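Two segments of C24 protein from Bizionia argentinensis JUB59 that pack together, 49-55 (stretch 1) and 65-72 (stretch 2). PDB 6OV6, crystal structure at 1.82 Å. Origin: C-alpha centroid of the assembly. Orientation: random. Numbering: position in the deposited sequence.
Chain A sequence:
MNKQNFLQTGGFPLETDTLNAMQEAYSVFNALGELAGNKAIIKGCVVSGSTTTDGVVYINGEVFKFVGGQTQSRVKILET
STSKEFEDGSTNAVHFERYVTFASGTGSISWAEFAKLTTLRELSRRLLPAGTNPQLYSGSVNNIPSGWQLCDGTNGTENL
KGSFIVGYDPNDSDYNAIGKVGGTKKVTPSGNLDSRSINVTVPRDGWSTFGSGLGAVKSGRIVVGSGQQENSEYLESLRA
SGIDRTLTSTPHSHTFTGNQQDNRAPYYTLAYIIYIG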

# COMPACT_ATOMS: atom_id res chain seq x y z
N GLY A 49 -14.62 37.26 20.28
CA GLY A 49 -16.06 37.48 20.26
C GLY A 49 -16.47 38.35 19.09
O GLY A 49 -16.33 37.94 17.93
N SER A 50 -16.95 39.57 19.39
CA SER A 50 -17.37 40.59 18.43
C SER A 50 -16.22 41.58 18.09
O SER A 50 -16.38 42.44 17.23
N THR A 51 -15.07 41.42 18.78
CA THR A 51 -13.84 42.23 18.71
C THR A 51 -12.69 41.57 17.88
O THR A 51 -12.59 40.33 17.77
N THR A 52 -11.84 42.42 17.28
CA THR A 52 -10.60 42.07 16.60
C THR A 52 -9.55 42.97 17.24
O THR A 52 -9.76 44.19 17.34
N THR A 53 -8.44 42.38 17.71
CA THR A 53 -7.36 43.15 18.33
C THR A 53 -6.63 43.99 17.28
O THR A 53 -6.78 43.77 16.08
N ASP A 54 -5.83 44.93 17.76
CA ASP A 54 -4.95 45.75 16.95
C ASP A 54 -3.86 44.82 16.38
O ASP A 54 -3.66 43.70 16.86
N GLY A 55 -3.20 45.27 15.34
CA GLY A 55 -2.15 44.46 14.75
C GLY A 55 -1.39 45.21 13.70
O GLY A 55 -1.24 46.44 13.77
N LYS A 65 0.12 49.71 10.60
CA LYS A 65 -0.46 49.43 11.91
C LYS A 65 -1.97 49.26 11.61
O LYS A 65 -2.53 49.97 10.77
N PHE A 66 -2.60 48.28 12.27
CA PHE A 66 -4.01 47.99 12.15
C PHE A 66 -4.65 48.35 13.47
O PHE A 66 -4.18 47.90 14.54
N VAL A 67 -5.72 49.15 13.41
CA VAL A 67 -6.48 49.54 14.61
C VAL A 67 -7.76 48.70 14.62
O VAL A 67 -8.60 48.82 13.73
N GLY A 68 -7.85 47.80 15.59
CA GLY A 68 -9.00 46.92 15.74
C GLY A 68 -10.17 47.59 16.43
O GLY A 68 -10.22 48.82 16.55
N GLY A 69 -11.10 46.76 16.86
CA GLY A 69 -12.34 47.16 17.53
C GLY A 69 -13.42 46.17 17.15
O GLY A 69 -13.11 44.99 16.91
N GLN A 70 -14.68 46.63 17.03
CA GLN A 70 -15.80 45.78 16.63
C GLN A 70 -15.60 45.28 15.19
O GLN A 70 -15.47 46.09 14.28
N THR A 71 -15.53 43.95 15.02
CA THR A 71 -15.32 43.31 13.71
C THR A 71 -16.38 43.76 12.73
O THR A 71 -17.57 43.72 13.04
N GLN A 72 -15.92 44.21 11.55
CA GLN A 72 -16.73 44.66 10.42
C GLN A 72 -16.31 43.86 9.19
O GLN A 72 -15.30 43.16 9.23

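Which polar contacts hold the two stretches together most firmly? Running nearly antiparallel, they pair through their backbones at two places, G55 with F66 and, farther along, T52 with G69. G55 and F66 exchange two hydrogen bonds, F66 N to G55 O at 2.7 Å and G55 N to F66 O at 2.9 Å. T52 and G69 do the same, with T52 N to G69 O and G69 N to T52 O both at 2.9 Å. Between these pairs the side chain of D54 steps in: with chi1 m (-74°), its CB points sideways, but its carboxylate end comes nearer, and OD1 accepts a short hydrogen bond of 2.6 Å from G68 N. A side chain thus supplies the acceptor for this backbone amide.

What do the hydroxyl groups add? T71 points toward the first stretch, and in its m rotamer its OG1 lies 2.7 Å from OG1 of T52, also m; the two hydroxyls share a hydrogen bond in which either could be the donor. Beside it, T71 N donates to S50 O at 2.8 Å, extending the ladder past the last bridge. A water joins in as well, donating to G49 O at 2.6 Å from its oxygen and lying 2.7 Å from T71 OG1, so that T71, bonded directly to S50 and T52, reaches G49 through the water.

How do S50 and Q70 meet at the exposed edge? S50 takes rotamer p, pointing sideways, and its OG donates to Q70 OE1 at 2.9 Å. The CB of Q70 points away overall, yet chi1 and chi2 both in m fold the chain back until its amide reaches the first stretch. T51, also m, directs its CB away as well; its OG1 is 3.5 Å from Q70 NE2, a looser approach. The T51–Q70 pair is not hydrogen-bonded through its backbone, and its side chains diverge.

Where is the packing apolar, and why does G68 sit so close? F66 is buried on the same sheet face as T52, with chi1 t and chi2 85°. T52 CG2 lies 4.1 Å from F66 CE2, while T53 O approaches the ring edge, 3.8 Å from CD2 of F66. T53 itself turns its p side chain away from stretch 2. At G68 the backbones come together tightly: its CA is 3.3 Å from T52 O, a CA-H...O contact, and a CB there would clash with the carbonyl oxygens of T52 and T53. K65 and V67 contribute little, the lysine's end leading away and the valine pointing away.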

# COMPACT_ATOMS: atom_id res chain seq x y z
CB SER A 50 -18.58 41.35 18.99
OG SER A 50 -18.20 42.14 20.10
CB THR A 51 -13.44 42.54 20.18
OG1 THR A 51 -14.40 43.45 20.72
CG2 THR A 51 -12.03 43.13 20.35
CB THR A 52 -10.67 42.28 15.08
OG1 THR A 52 -11.73 41.51 14.53
CG2 THR A 52 -9.36 41.91 14.36
CB THR A 53 -6.36 42.21 19.04
OG1 THR A 53 -5.80 41.30 18.09
CG2 THR A 53 -7.00 41.43 20.21
CB ASP A 54 -4.29 46.83 17.81
CG ASP A 54 -5.21 47.97 18.21
OD1 ASP A 54 -6.35 48.03 17.69
OD2 ASP A 54 -4.79 48.82 19.02
CB LYS A 65 -0.28 50.62 12.87
CG LYS A 65 1.14 50.77 13.41
CD LYS A 65 1.40 52.17 13.98
CE LYS A 65 2.88 52.42 14.19
NZ LYS A 65 3.14 53.82 14.62
CB PHE A 66 -4.29 46.51 11.80
CG PHE A 66 -5.76 46.18 11.72
CD1 PHE A 66 -6.47 46.40 10.54
CD2 PHE A 66 -6.45 45.67 12.82
CE1 PHE A 66 -7.84 46.10 10.46
CE2 PHE A 66 -7.81 45.35 12.72
CZ PHE A 66 -8.50 45.57 11.54
CB VAL A 67 -6.76 51.07 14.69
CG1 VAL A 67 -7.68 51.41 15.88
CG2 VAL A 67 -5.45 51.86 14.80
CB GLN A 70 -17.17 46.51 16.76
CG GLN A 70 -17.65 46.74 18.20
CD GLN A 70 -17.92 45.47 18.99
OE1 GLN A 70 -18.70 44.60 18.58
NE2 GLN A 70 -17.29 45.37 20.15
CB THR A 71 -15.29 41.78 13.85
OG1 THR A 71 -14.41 41.44 14.91
CG2 THR A 71 -14.87 41.06 12.57
CB GLN A 72 -16.54 46.17 10.17
CG GLN A 72 -17.25 47.09 11.15
CD GLN A 72 -17.17 48.54 10.73
OE1 GLN A 72 -17.45 48.92 9.58
NE2 GLN A 72 -16.78 49.40 11.65
O HOH W 1 -15.58 39.19 15.72